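Local coordinates for protein glucoamylase (Thermoanaerobacterium thermosaccharolyticum, PDB 1LF6) that hydrolyses terminal alpha-1,4-linked glucose units from the non-reducing ends of alpha-glucan chains and probably releases them as beta-D-glucose, at residues Lys76-Asp81 with Asp208-Leu213; Ser95-Phe100 with Leu105-Val110; Arg343-Val348 with Asp366-Val371; Asn362-Tyr367 with Ile402-Arg407; Lys545-Pro550 with Glu610-Lys615. All blocks are in the same frame, centred on the assembly; numbering follows the deposited sequence.

Interaction 1 (Lys76-Asp81 with Asp208-Leu213); sequences KFIVTD and DIMTDL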
# COMPACT_ATOMS: atom_id res chain seq x y z
N LYS A 76 0.89 -21.23 -3.37
CA LYS A 76 1.16 -21.89 -2.10
C LYS A 76 1.44 -23.38 -2.22
O LYS A 76 1.19 -24.00 -3.26
CB LYS A 76 -0.03 -21.69 -1.16
CG LYS A 76 -1.30 -22.37 -1.64
CD LYS A 76 -2.49 -22.06 -0.74
CE LYS A 76 -3.76 -22.69 -1.29
NZ LYS A 76 -4.94 -22.39 -0.43
N PHE A 77 1.96 -23.95 -1.14
CA PHE A 77 2.27 -25.37 -1.09
C PHE A 77 1.24 -26.12 -0.27
O PHE A 77 0.72 -25.60 0.72
CB PHE A 77 3.65 -25.60 -0.46
CG PHE A 77 4.79 -25.38 -1.41
CD1 PHE A 77 4.96 -26.20 -2.52
CD2 PHE A 77 5.69 -24.34 -1.21
CE1 PHE A 77 6.01 -26.00 -3.40
CE2 PHE A 77 6.74 -24.12 -2.09
CZ PHE A 77 6.90 -24.96 -3.19
N ILE A 78 0.94 -27.35 -0.70
CA ILE A 78 0.01 -28.21 -0.00
C ILE A 78 0.75 -29.52 0.23
O ILE A 78 1.34 -30.08 -0.70
CB ILE A 78 -1.26 -28.50 -0.83
CG1 ILE A 78 -1.91 -27.19 -1.28
CG2 ILE A 78 -2.25 -29.32 -0.00
CD1 ILE A 78 -2.31 -26.28 -0.13
N VAL A 79 0.73 -30.00 1.47
CA VAL A 79 1.42 -31.25 1.79
C VAL A 79 0.48 -32.29 2.37
O VAL A 79 -0.49 -31.95 3.06
CB VAL A 79 2.58 -31.00 2.79
CG1 VAL A 79 2.08 -30.20 3.97
CG2 VAL A 79 3.15 -32.33 3.28
N THR A 80 0.76 -33.55 2.08
CA THR A 80 -0.05 -34.65 2.58
C THR A 80 0.82 -35.89 2.76
O THR A 80 1.97 -35.93 2.30
CB THR A 80 -1.19 -34.98 1.60
OG1 THR A 80 -2.05 -35.97 2.19
CG2 THR A 80 -0.63 -35.53 0.29
N ASP A 81 0.27 -36.90 3.43
CA ASP A 81 0.98 -38.15 3.65
C ASP A 81 0.47 -39.18 2.65
O ASP A 81 0.91 -40.33 2.64
CB ASP A 81 0.75 -38.64 5.07
CG ASP A 81 -0.72 -38.89 5.38
OD1 ASP A 81 -1.03 -39.33 6.50
OD2 ASP A 81 -1.56 -38.64 4.49
N ASP A 208 -10.10 -28.90 -8.75
CA ASP A 208 -8.78 -28.29 -8.62
C ASP A 208 -7.90 -29.18 -7.75
O ASP A 208 -8.39 -30.08 -7.07
CB ASP A 208 -8.90 -26.90 -7.98
CG ASP A 208 -9.70 -26.91 -6.69
OD1 ASP A 208 -9.20 -26.38 -5.69
OD2 ASP A 208 -10.82 -27.45 -6.69
N ILE A 209 -6.60 -28.91 -7.76
CA ILE A 209 -5.64 -29.69 -6.99
C ILE A 209 -6.04 -29.81 -5.51
O ILE A 209 -5.96 -30.90 -4.93
CB ILE A 209 -4.21 -29.08 -7.14
CG1 ILE A 209 -3.15 -30.19 -7.10
CG2 ILE A 209 -3.96 -28.03 -6.07
CD1 ILE A 209 -3.07 -30.96 -5.81
N MET A 210 -6.49 -28.72 -4.91
CA MET A 210 -6.88 -28.72 -3.49
C MET A 210 -8.04 -29.68 -3.23
O MET A 210 -8.03 -30.42 -2.25
CB MET A 210 -7.26 -27.31 -3.05
CG MET A 210 -7.58 -27.17 -1.56
SD MET A 210 -6.13 -27.36 -0.49
CE MET A 210 -6.36 -29.02 0.10
N THR A 211 -9.05 -29.65 -4.10
CA THR A 211 -10.21 -30.51 -3.93
C THR A 211 -9.84 -31.97 -4.17
O THR A 211 -10.31 -32.87 -3.48
CB THR A 211 -11.35 -30.13 -4.91
OG1 THR A 211 -11.68 -28.75 -4.75
CG2 THR A 211 -12.59 -30.98 -4.64
N ASP A 212 -8.97 -32.19 -5.16
CA ASP A 212 -8.53 -33.54 -5.50
C ASP A 212 -7.87 -34.21 -4.31
O ASP A 212 -8.06 -35.40 -4.07
CB ASP A 212 -7.56 -33.48 -6.68
CG ASP A 212 -7.30 -34.84 -7.30
OD1 ASP A 212 -6.50 -34.91 -8.26
OD2 ASP A 212 -7.90 -35.83 -6.84
N LEU A 213 -7.09 -33.43 -3.55
CA LEU A 213 -6.38 -33.94 -2.38
C LEU A 213 -7.30 -34.17 -1.18
O LEU A 213 -7.09 -35.08 -0.39
CB LEU A 213 -5.26 -32.98 -1.97
CG LEU A 213 -4.12 -32.72 -2.96
CD1 LEU A 213 -3.12 -31.76 -2.33
CD2 LEU A 213 -3.43 -34.02 -3.33
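Ile78 on the strand that ends at Thr80 and Met210 in the first turn of the helix starting at Ile209 mark the nearest backbone approach, 7.7 Å between their CA atoms, so the two backbones are joined through side chains alone. Ile78 points at the helix and meets two partners there, CG2 chiefly Leu213 and CD1 Met210. Its CG2, anti to the backbone N, meets Leu213 CD1 at 3.5 Å, tighter than a usual carbon-carbon contact; the two side chains cross obliquely. The other branch carries CD1 to Met210 SD at 4.0 Å, and these two side chains meet at about a right angle. Met210 gets there by bending: its chain turns at chi2 (69°) and chi3 (-102°), which brings SD up to Ile78 CD1 and CE within 4.1 Å of Ile78 CG2. Met210 and Leu213 lie three positions apart on the helix, and Ile78 fits against both. Nearby, Met210 also touches Val86, while Ile78 packs on Asp88. On the strand's far side Phe77 and Val79 face strands 118-126 and 132-141. The arrangement is that of a short helix packed on the outer face of one sheet of the beta-sandwich, in the N-terminal domain of this bacterial glucoamylase.

Interaction 2 (Ser95-Phe100 with Leu105-Val110); sequences SKVEKF and LGYKLV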
# COMPACT_ATOMS: atom_id res chain seq x y z
N SER A 95 4.07 -19.15 10.12
CA SER A 95 5.06 -18.54 9.24
C SER A 95 5.89 -17.49 9.95
O SER A 95 5.38 -16.69 10.74
CB SER A 95 4.36 -17.91 8.03
OG SER A 95 5.30 -17.46 7.07
N LYS A 96 7.19 -17.50 9.66
CA LYS A 96 8.14 -16.54 10.22
C LYS A 96 8.79 -15.86 9.02
O LYS A 96 9.27 -16.54 8.12
CB LYS A 96 9.22 -17.25 11.04
CG LYS A 96 8.69 -18.09 12.19
CD LYS A 96 7.98 -17.23 13.22
CE LYS A 96 7.32 -18.07 14.30
NZ LYS A 96 6.62 -17.22 15.30
N VAL A 97 8.80 -14.53 9.02
CA VAL A 97 9.40 -13.81 7.91
C VAL A 97 10.59 -12.97 8.33
O VAL A 97 10.64 -12.46 9.45
CB VAL A 97 8.36 -12.87 7.23
CG1 VAL A 97 7.98 -11.74 8.18
CG2 VAL A 97 8.94 -12.32 5.92
N GLU A 98 11.56 -12.84 7.43
CA GLU A 98 12.75 -12.03 7.67
C GLU A 98 13.31 -11.68 6.30
O GLU A 98 13.17 -12.47 5.37
CB GLU A 98 13.80 -12.81 8.49
CG GLU A 98 14.50 -13.92 7.73
CD GLU A 98 15.73 -14.45 8.44
OE1 GLU A 98 16.40 -15.35 7.89
OE2 GLU A 98 16.04 -13.97 9.56
N LYS A 99 13.91 -10.50 6.17
CA LYS A 99 14.47 -10.10 4.88
C LYS A 99 15.90 -10.62 4.75
O LYS A 99 16.54 -10.93 5.75
CB LYS A 99 14.47 -8.57 4.74
CG LYS A 99 13.09 -7.92 4.93
CD LYS A 99 12.99 -6.55 4.27
CE LYS A 99 14.01 -5.55 4.79
NZ LYS A 99 13.87 -5.32 6.26
N PHE A 100 16.39 -10.71 3.51
CA PHE A 100 17.75 -11.18 3.25
C PHE A 100 18.70 -10.30 4.05
O PHE A 100 19.61 -10.79 4.72
CB PHE A 100 18.06 -11.10 1.75
CG PHE A 100 17.26 -12.05 0.90
CD1 PHE A 100 17.16 -11.85 -0.47
CD2 PHE A 100 16.61 -13.15 1.47
CE1 PHE A 100 16.43 -12.72 -1.27
CE2 PHE A 100 15.87 -14.02 0.67
CZ PHE A 100 15.78 -13.80 -0.70
N LEU A 105 14.69 -5.79 -0.33
CA LEU A 105 13.33 -6.30 -0.21
C LEU A 105 13.24 -7.74 -0.69
O LEU A 105 12.38 -8.10 -1.49
CB LEU A 105 12.36 -5.41 -0.99
CG LEU A 105 12.11 -4.01 -0.40
CD1 LEU A 105 11.06 -3.28 -1.22
CD2 LEU A 105 11.64 -4.14 1.04
N GLY A 106 14.17 -8.56 -0.20
CA GLY A 106 14.20 -9.97 -0.53
C GLY A 106 13.75 -10.66 0.74
O GLY A 106 14.11 -10.22 1.83
N TYR A 107 12.97 -11.73 0.63
CA TYR A 107 12.47 -12.39 1.82
C TYR A 107 12.71 -13.88 1.96
O TYR A 107 12.78 -14.63 0.98
CB TYR A 107 10.97 -12.14 1.95
CG TYR A 107 10.56 -10.69 1.99
CD1 TYR A 107 10.30 -10.05 3.20
CD2 TYR A 107 10.43 -9.96 0.82
CE1 TYR A 107 9.90 -8.72 3.23
CE2 TYR A 107 10.03 -8.63 0.84
CZ TYR A 107 9.77 -8.01 2.05
OH TYR A 107 9.38 -6.69 2.07
N LYS A 108 12.79 -14.30 3.22
CA LYS A 108 12.96 -15.69 3.59
C LYS A 108 11.77 -16.02 4.47
O LYS A 108 11.46 -15.30 5.41
CB LYS A 108 14.25 -15.89 4.39
CG LYS A 108 14.43 -17.32 4.89
CD LYS A 108 15.69 -17.45 5.74
CE LYS A 108 15.86 -18.87 6.25
NZ LYS A 108 17.05 -18.99 7.14
N LEU A 109 11.08 -17.10 4.14
CA LEU A 109 9.92 -17.53 4.91
C LEU A 109 10.15 -18.93 5.45
O LEU A 109 10.63 -19.81 4.74
CB LEU A 109 8.67 -17.53 4.03
CG LEU A 109 8.09 -16.18 3.60
CD1 LEU A 109 7.05 -16.39 2.50
CD2 LEU A 109 7.47 -15.49 4.80
N VAL A 110 9.83 -19.12 6.72
CA VAL A 110 9.96 -20.43 7.34
C VAL A 110 8.59 -20.79 7.87
O VAL A 110 8.10 -20.19 8.82
CB VAL A 110 10.97 -20.41 8.52
CG1 VAL A 110 11.04 -21.79 9.16
CG2 VAL A 110 12.34 -20.00 8.01
O HOH W 1 11.97 -16.58 7.69
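The Phe100 ring lies flat over the backbone of Gly106: Gly106 C sits 3.6 Å above the ring plane near its centre, Tyr107 N lies over the same face toward the rim, and Gly106 CA makes a CH-pi contact 3.8 Å from the Phe100 ring centroid. Lys273, from outside the hairpin, adds a cation-pi contact to this ring. The Tyr107 ring lies alongside Val97 and Lys99, meeting Val97 CG2 and Lys99 CG obliquely; its hydroxyl bonds to Val40 O. Val97 CG2 also touches Leu109 CD2 at 3.7 Å. On the hairpin's other face, Glu98 and Lys108 run side by side. With CG between the backbone N and carbonyl carbon (chi1 72°), Glu98 sends OE1 along the extended lysine, but the salt bridge to NZ is long. Lys96 pairs with Val110 and Glu98 with Lys108 through backbone hydrogen bonds, Lys108 N to Glu98 O being 2.8 Å. One water donates to both Lys96 O and Lys108 O. Phe100 N also bonds to Gly106 O at 2.9 Å. Replacing Phe100 by alanine is likely to take the ring off the Gly106 backbone and leave Lys273 without its aromatic partner. Together these features make an antiparallel beta hairpin, continued by strand 118-126 in the N-terminal beta-sandwich.

Interaction 3 (Arg343-Val348 with Asp366-Val371); sequences RDLYHV and DYLAKV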
# COMPACT_ATOMS: atom_id res chain seq x y z
N ARG A 343 -2.68 13.66 -2.21
CA ARG A 343 -2.37 13.75 -0.78
C ARG A 343 -1.31 12.72 -0.39
O ARG A 343 -0.25 13.08 0.11
CB ARG A 343 -3.66 13.55 0.04
CG ARG A 343 -3.44 13.44 1.56
CD ARG A 343 -4.77 13.29 2.31
NE ARG A 343 -5.68 12.37 1.61
CZ ARG A 343 -6.72 12.76 0.88
NH1 ARG A 343 -6.99 14.06 0.74
NH2 ARG A 343 -7.47 11.86 0.27
N ASP A 344 -1.59 11.45 -0.64
CA ASP A 344 -0.63 10.40 -0.30
C ASP A 344 0.71 10.62 -1.00
O ASP A 344 1.76 10.47 -0.38
CB ASP A 344 -1.20 9.02 -0.66
CG ASP A 344 -2.45 8.69 0.15
OD1 ASP A 344 -2.51 7.59 0.75
OD2 ASP A 344 -3.37 9.53 0.18
N LEU A 345 0.67 10.97 -2.28
CA LEU A 345 1.89 11.20 -3.05
C LEU A 345 2.72 12.32 -2.41
O LEU A 345 3.94 12.22 -2.30
CB LEU A 345 1.52 11.56 -4.49
CG LEU A 345 2.62 11.67 -5.55
CD1 LEU A 345 3.41 10.36 -5.62
CD2 LEU A 345 1.98 11.96 -6.91
N TYR A 346 2.04 13.37 -1.98
CA TYR A 346 2.67 14.52 -1.33
C TYR A 346 3.45 14.06 -0.11
O TYR A 346 4.61 14.43 0.08
CB TYR A 346 1.58 15.52 -0.92
CG TYR A 346 1.99 16.60 0.06
CD1 TYR A 346 2.85 17.63 -0.32
CD2 TYR A 346 1.51 16.59 1.37
CE1 TYR A 346 3.21 18.64 0.59
CE2 TYR A 346 1.87 17.58 2.28
CZ TYR A 346 2.72 18.60 1.89
OH TYR A 346 3.07 19.59 2.78
N HIS A 347 2.81 13.26 0.73
CA HIS A 347 3.44 12.77 1.94
C HIS A 347 4.60 11.83 1.62
O HIS A 347 5.65 11.90 2.26
CB HIS A 347 2.39 12.07 2.81
CG HIS A 347 1.36 13.02 3.37
ND1 HIS A 347 1.70 14.07 4.19
CD2 HIS A 347 0.02 13.08 3.20
CE1 HIS A 347 0.61 14.75 4.51
NE2 HIS A 347 -0.43 14.16 3.92
N VAL A 348 4.41 10.97 0.63
CA VAL A 348 5.45 10.04 0.21
C VAL A 348 6.65 10.88 -0.28
O VAL A 348 7.79 10.61 0.09
CB VAL A 348 4.93 9.10 -0.91
CG1 VAL A 348 6.11 8.35 -1.56
CG2 VAL A 348 3.93 8.10 -0.32
N ASP A 366 6.47 15.90 -10.99
CA ASP A 366 6.30 15.99 -12.43
C ASP A 366 5.11 15.16 -12.90
O ASP A 366 4.49 15.46 -13.92
CB ASP A 366 7.58 15.54 -13.14
CG ASP A 366 8.63 16.63 -13.14
OD1 ASP A 366 9.82 16.30 -12.93
OD2 ASP A 366 8.27 17.80 -13.34
N TYR A 367 4.78 14.10 -12.16
CA TYR A 367 3.63 13.27 -12.49
C TYR A 367 2.39 14.14 -12.30
O TYR A 367 1.51 14.19 -13.16
CB TYR A 367 3.55 12.06 -11.56
CG TYR A 367 2.28 11.26 -11.72
CD1 TYR A 367 2.14 10.35 -12.77
CD2 TYR A 367 1.20 11.43 -10.85
CE1 TYR A 367 0.95 9.64 -12.95
CE2 TYR A 367 0.01 10.73 -11.03
CZ TYR A 367 -0.11 9.83 -12.08
OH TYR A 367 -1.29 9.15 -12.27
N LEU A 368 2.33 14.84 -11.17
CA LEU A 368 1.20 15.71 -10.84
C LEU A 368 1.07 16.86 -11.84
O LEU A 368 -0.03 17.30 -12.17
CB LEU A 368 1.38 16.28 -9.43
CG LEU A 368 1.28 15.28 -8.27
CD1 LEU A 368 1.66 15.97 -6.98
CD2 LEU A 368 -0.12 14.71 -8.18
N ALA A 369 2.21 17.37 -12.31
CA ALA A 369 2.22 18.45 -13.28
C ALA A 369 1.54 17.97 -14.56
O ALA A 369 0.82 18.72 -15.22
CB ALA A 369 3.66 18.88 -13.59
N LYS A 370 1.76 16.70 -14.88
CA LYS A 370 1.17 16.09 -16.07
C LYS A 370 -0.35 15.98 -15.87
O LYS A 370 -1.13 16.20 -16.80
CB LYS A 370 1.78 14.69 -16.27
CG LYS A 370 1.80 14.18 -17.71
CD LYS A 370 0.41 14.06 -18.31
CE LYS A 370 0.44 13.40 -19.69
NZ LYS A 370 0.90 11.99 -19.61
N VAL A 371 -0.76 15.67 -14.64
CA VAL A 371 -2.18 15.55 -14.34
C VAL A 371 -2.87 16.91 -14.52
O VAL A 371 -3.94 17.00 -15.12
CB VAL A 371 -2.42 15.03 -12.90
CG1 VAL A 371 -3.89 15.14 -12.54
CG2 VAL A 371 -1.99 13.57 -12.80
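Leu345 and Leu368 reach toward each other tip to tip, and this pair is the tight part of the contact. One methyl does the work: Leu345 CD2 lies 3.7 Å from Leu368 CG, equally close to Leu368 CD2 and slightly farther from Leu368 CD1, so it rests against the forked end of its partner. Leu345 holds CG anti to the backbone N (chi1 -172°), which directs the fork at Leu368, whose CA is 9.0 Å from Leu345 CA. The looser part is Tyr367, whose CD2 approaches Leu345 CD2 obliquely at 4.1 Å; its hydroxyl is held elsewhere by Thr382. All three touching residues are buried and nonpolar at the points where they meet. The solvent side of helix 358-375 is turned elsewhere, with Lys370 exposed and Asp366 paired with Arg410. Behind Leu345, the opposite flank of its helix carries Arg343, paired with Asp396, and His347, whose ring stacks on Trp654. The contact joins the consecutive helices 342-355 and 358-375 of the helical catalytic domain, where helix 395-407 packs against both, Tyr346 touching Ile403 and Leu368 touching Pro401, while Leu345 also meets Tyr317 in a loop.

Interaction 4 (Asn362-Tyr367 with Ile402-Arg407); sequences NRSLDY and IILSYR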
# COMPACT_ATOMS: atom_id res chain seq x y z
N ASN A 362 10.82 14.63 -7.04
CA ASN A 362 10.62 15.42 -8.25
C ASN A 362 9.84 14.68 -9.32
O ASN A 362 9.04 15.28 -10.03
CB ASN A 362 11.97 15.87 -8.83
CG ASN A 362 12.40 17.22 -8.29
OD1 ASN A 362 11.67 18.20 -8.40
ND2 ASN A 362 13.59 17.27 -7.70
N ARG A 363 10.08 13.38 -9.43
CA ARG A 363 9.37 12.59 -10.42
C ARG A 363 7.89 12.56 -10.04
O ARG A 363 7.02 12.62 -10.90
CB ARG A 363 9.93 11.17 -10.45
CG ARG A 363 10.00 10.58 -11.85
CD ARG A 363 10.73 9.25 -11.82
NE ARG A 363 11.99 9.36 -11.10
CZ ARG A 363 12.28 8.71 -9.98
NH1 ARG A 363 11.39 7.88 -9.43
NH2 ARG A 363 13.46 8.89 -9.39
N SER A 364 7.60 12.47 -8.74
CA SER A 364 6.21 12.44 -8.31
C SER A 364 5.58 13.80 -8.58
O SER A 364 4.40 13.88 -8.95
CB SER A 364 6.11 12.07 -6.82
OG SER A 364 6.41 13.16 -5.98
N LEU A 365 6.35 14.88 -8.41
CA LEU A 365 5.82 16.22 -8.67
C LEU A 365 5.54 16.37 -10.16
O LEU A 365 4.50 16.90 -10.55
CB LEU A 365 6.80 17.30 -8.22
CG LEU A 365 6.34 18.75 -8.39
CD1 LEU A 365 5.04 18.97 -7.63
CD2 LEU A 365 7.42 19.71 -7.88
N ASP A 366 6.47 15.90 -10.99
CA ASP A 366 6.30 15.99 -12.43
C ASP A 366 5.11 15.16 -12.90
O ASP A 366 4.49 15.46 -13.92
CB ASP A 366 7.58 15.54 -13.14
CG ASP A 366 8.63 16.63 -13.14
OD1 ASP A 366 9.82 16.30 -12.93
OD2 ASP A 366 8.27 17.80 -13.34
N TYR A 367 4.78 14.10 -12.16
CA TYR A 367 3.63 13.27 -12.49
C TYR A 367 2.39 14.14 -12.30
O TYR A 367 1.51 14.19 -13.16
CB TYR A 367 3.55 12.06 -11.56
CG TYR A 367 2.28 11.26 -11.72
CD1 TYR A 367 2.14 10.35 -12.77
CD2 TYR A 367 1.20 11.43 -10.85
CE1 TYR A 367 0.95 9.64 -12.95
CE2 TYR A 367 0.01 10.73 -11.03
CZ TYR A 367 -0.11 9.83 -12.08
OH TYR A 367 -1.29 9.15 -12.27
N ILE A 402 1.32 22.26 -4.84
CA ILE A 402 1.91 23.59 -4.83
C ILE A 402 2.95 23.66 -3.73
O ILE A 402 4.05 24.18 -3.92
CB ILE A 402 0.88 24.72 -4.56
CG1 ILE A 402 -0.22 24.72 -5.62
CG2 ILE A 402 1.60 26.06 -4.52
CD1 ILE A 402 -1.33 25.72 -5.33
N ILE A 403 2.60 23.14 -2.56
CA ILE A 403 3.49 23.14 -1.41
C ILE A 403 4.76 22.35 -1.74
O ILE A 403 5.86 22.74 -1.37
CB ILE A 403 2.80 22.55 -0.16
CG1 ILE A 403 1.54 23.37 0.16
CG2 ILE A 403 3.75 22.55 1.04
CD1 ILE A 403 0.70 22.80 1.29
N LEU A 404 4.59 21.23 -2.45
CA LEU A 404 5.72 20.39 -2.84
C LEU A 404 6.60 21.14 -3.85
O LEU A 404 7.82 21.06 -3.80
CB LEU A 404 5.22 19.08 -3.45
CG LEU A 404 6.28 18.04 -3.84
CD1 LEU A 404 7.12 17.67 -2.64
CD2 LEU A 404 5.58 16.79 -4.39
N SER A 405 5.98 21.86 -4.78
CA SER A 405 6.72 22.62 -5.78
C SER A 405 7.62 23.62 -5.07
O SER A 405 8.76 23.86 -5.48
CB SER A 405 5.76 23.36 -6.71
OG SER A 405 5.08 22.45 -7.56
N TYR A 406 7.11 24.19 -3.98
CA TYR A 406 7.87 25.15 -3.21
C TYR A 406 9.07 24.52 -2.51
O TYR A 406 10.18 25.04 -2.57
CB TYR A 406 6.97 25.83 -2.18
CG TYR A 406 7.74 26.53 -1.09
CD1 TYR A 406 7.92 25.93 0.16
CD2 TYR A 406 8.36 27.76 -1.32
CE1 TYR A 406 8.69 26.52 1.14
CE2 TYR A 406 9.14 28.36 -0.35
CZ TYR A 406 9.30 27.74 0.87
OH TYR A 406 10.11 28.32 1.82
N ARG A 407 8.85 23.40 -1.83
CA ARG A 407 9.93 22.74 -1.12
C ARG A 407 11.00 22.19 -2.05
O ARG A 407 12.17 22.13 -1.69
CB ARG A 407 9.37 21.62 -0.23
CG ARG A 407 8.51 22.13 0.92
CD ARG A 407 8.42 21.09 2.01
NE ARG A 407 9.73 20.81 2.58
CZ ARG A 407 10.14 19.60 2.93
NH1 ARG A 407 9.34 18.55 2.77
NH2 ARG A 407 11.35 19.43 3.44
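Leu365 and Leu404 make the apolar core of the contact, sliding past each other in opposite directions so that Leu365 CD1 lies 3.9 Å from Leu404 CD2. Leu404 reaches its partner with CG anti to the backbone N (chi1 -177°), and the same CD2 methyl also rests 4.0 Å from Ser364 OG. Leu365 points into the facing helix and touches both Leu404 and Ser405. These helices, 358-375 and 395-407, belong to the (alpha/alpha) barrel of six helical hairpins in family 15 glycosidases; the axes of segments 362-367 and 402-407 approach to 10.4 Å, with 139° between their N-to-C directions. The second kind of contact is methyl against hydroxyl. Both branches of Leu365 straddle Ser405 OG, CD1 at 3.5 Å and CD2 at 3.6 Å, and CD2 also approaches Ser405 CA. Neither serine hydroxyl depends on the other helix for hydrogen bonding: Ser364 OG bonds to Ala361 O and Ser405 OG to Pro401 O, each within its own helix. Cutting Leu365 back to alanine is likely to open a gap beside Ser405 and deprive Leu404 CD2 of its nearest partner in segment 362-367. Around the interface, Leu365 also packs on Leu413, Leu404 and Ser364 on Ala349 of helix 342-355, and Ser405 on Leu417, Val418 and Ile461.

Interaction 5 (Lys545-Pro550 with Glu610-Lys615); sequences KSADDP and EIAAGK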
# COMPACT_ATOMS: atom_id res chain seq x y z
N LYS A 545 -1.01 27.42 12.38
CA LYS A 545 -1.32 27.75 13.78
C LYS A 545 -0.13 27.34 14.65
O LYS A 545 0.61 26.43 14.28
CB LYS A 545 -2.58 27.01 14.24
CG LYS A 545 -3.86 27.44 13.53
CD LYS A 545 -4.27 28.86 13.94
CE LYS A 545 -5.59 29.27 13.27
NZ LYS A 545 -6.04 30.62 13.70
N SER A 546 0.04 28.00 15.79
CA SER A 546 1.14 27.70 16.70
C SER A 546 0.81 26.47 17.53
O SER A 546 -0.33 26.29 17.94
CB SER A 546 1.40 28.87 17.65
OG SER A 546 1.61 30.06 16.91
N ALA A 547 1.81 25.62 17.78
CA ALA A 547 1.60 24.42 18.57
C ALA A 547 1.06 24.72 19.97
O ALA A 547 0.39 23.88 20.57
CB ALA A 547 2.90 23.62 18.67
N ASP A 548 1.34 25.91 20.50
CA ASP A 548 0.86 26.27 21.83
C ASP A 548 -0.38 27.17 21.83
O ASP A 548 -0.74 27.76 22.85
CB ASP A 548 1.97 26.94 22.64
CG ASP A 548 2.43 28.24 22.04
OD1 ASP A 548 1.82 28.70 21.05
OD2 ASP A 548 3.42 28.81 22.56
N ASP A 549 -1.03 27.29 20.67
CA ASP A 549 -2.25 28.09 20.56
C ASP A 549 -3.28 27.45 21.49
O ASP A 549 -3.56 26.26 21.38
CB ASP A 549 -2.74 28.08 19.12
CG ASP A 549 -3.94 28.97 18.90
OD1 ASP A 549 -4.03 29.59 17.82
OD2 ASP A 549 -4.81 29.05 19.79
N PRO A 550 -3.85 28.22 22.43
CA PRO A 550 -4.85 27.64 23.34
C PRO A 550 -6.02 26.92 22.65
O PRO A 550 -6.63 26.03 23.24
CB PRO A 550 -5.29 28.84 24.18
CG PRO A 550 -5.01 30.03 23.28
CD PRO A 550 -3.69 29.67 22.66
N GLU A 610 3.87 16.84 18.64
CA GLU A 610 4.61 16.94 19.88
C GLU A 610 5.97 17.61 19.65
O GLU A 610 6.41 18.41 20.48
CB GLU A 610 4.78 15.56 20.52
CG GLU A 610 3.46 14.96 21.02
CD GLU A 610 2.78 15.80 22.09
OE1 GLU A 610 3.48 16.26 23.01
OE2 GLU A 610 1.54 16.00 22.03
N ILE A 611 6.62 17.30 18.54
CA ILE A 611 7.90 17.91 18.22
C ILE A 611 7.69 19.42 18.07
O ILE A 611 8.46 20.22 18.61
CB ILE A 611 8.50 17.35 16.91
CG1 ILE A 611 8.87 15.87 17.11
CG2 ILE A 611 9.74 18.15 16.51
CD1 ILE A 611 9.47 15.20 15.88
N ALA A 612 6.64 19.80 17.35
CA ALA A 612 6.32 21.21 17.15
C ALA A 612 6.12 21.87 18.51
O ALA A 612 6.43 23.05 18.68
CB ALA A 612 5.05 21.34 16.32
N ALA A 613 5.60 21.11 19.47
CA ALA A 613 5.35 21.62 20.82
C ALA A 613 6.61 21.59 21.69
O ALA A 613 6.54 21.85 22.89
CB ALA A 613 4.24 20.82 21.49
N GLY A 614 7.74 21.26 21.08
CA GLY A 614 9.00 21.21 21.81
C GLY A 614 9.14 20.05 22.79
O GLY A 614 9.89 20.14 23.76
N LYS A 615 8.44 18.95 22.53
CA LYS A 615 8.53 17.80 23.43
C LYS A 615 9.13 16.59 22.75
O LYS A 615 9.21 16.53 21.52
CB LYS A 615 7.14 17.47 23.98
CG LYS A 615 6.46 18.65 24.60
CD LYS A 615 5.28 18.24 25.46
CE LYS A 615 4.60 19.47 26.02
NZ LYS A 615 5.58 20.37 26.68
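A Schellman motif ends helix 600-612 where it meets a type I beta turn, Ser546 to Asp549, and the small contact between Ala547 and Ala612-Ala613 belongs to this meeting of a beta turn with a helix C-terminus in the catalytic domain. The helix end is closed by Lys615 N bonding to Glu610 O at 2.9 Å and Gly614 N to Ile611 O at 2.8 Å, with Gly614 at positive phi (71°) as the C-prime residue. The turn is closed by Asp549 N on Ser546 O at 3.0 Å, and the Asp549 side chain then caps Lys551 N at the start of helix 550-562. Between them the CA atoms of Ala547 and Ala613 come within 5.2 Å. The small methyls of Ala612 and Ala613 probably help the turn approach this closely. Ala547 is the buried member, its methyl pointing toward the helix end, whereas Ala612 and Ala613 are partly exposed. Outside the two segments, Ala547 O accepts a hydrogen bond from Tyr609 OH, a second link between turn and helix, and Ala612 packs on Val671. The Ala547 methyl touches both alanine methyls, Ala612 CB at 3.9 Å and Ala613 CB at 4.2 Å, and comes nearer still to the backbone, with Ala547 CB 3.6 Å from Ala612 O.

Overall arrangement
From the N terminus, interaction 1 closes a long loop of mostly strands by bringing helix 209-216 back to strand 70-80. Interaction 2, a tight hairpin, is nested inside that loop, its centre about 24 Å from that of interaction 1; both belong to the N-terminal sandwich. The chain then enters the helical domain. Interaction 3 joins helices 342-355 and 358-375, and interaction 4 opens at 362-367 before interaction 3 has closed at 366-371, so the two overlap along the chain, sharing Asp366 and Tyr367 and adding helix 395-407. These two touch, notably Leu345 with Ser364. Interaction 5 follows in series, tying a turn to the end of helix 600-612, about 58 Å between centres from interaction 1.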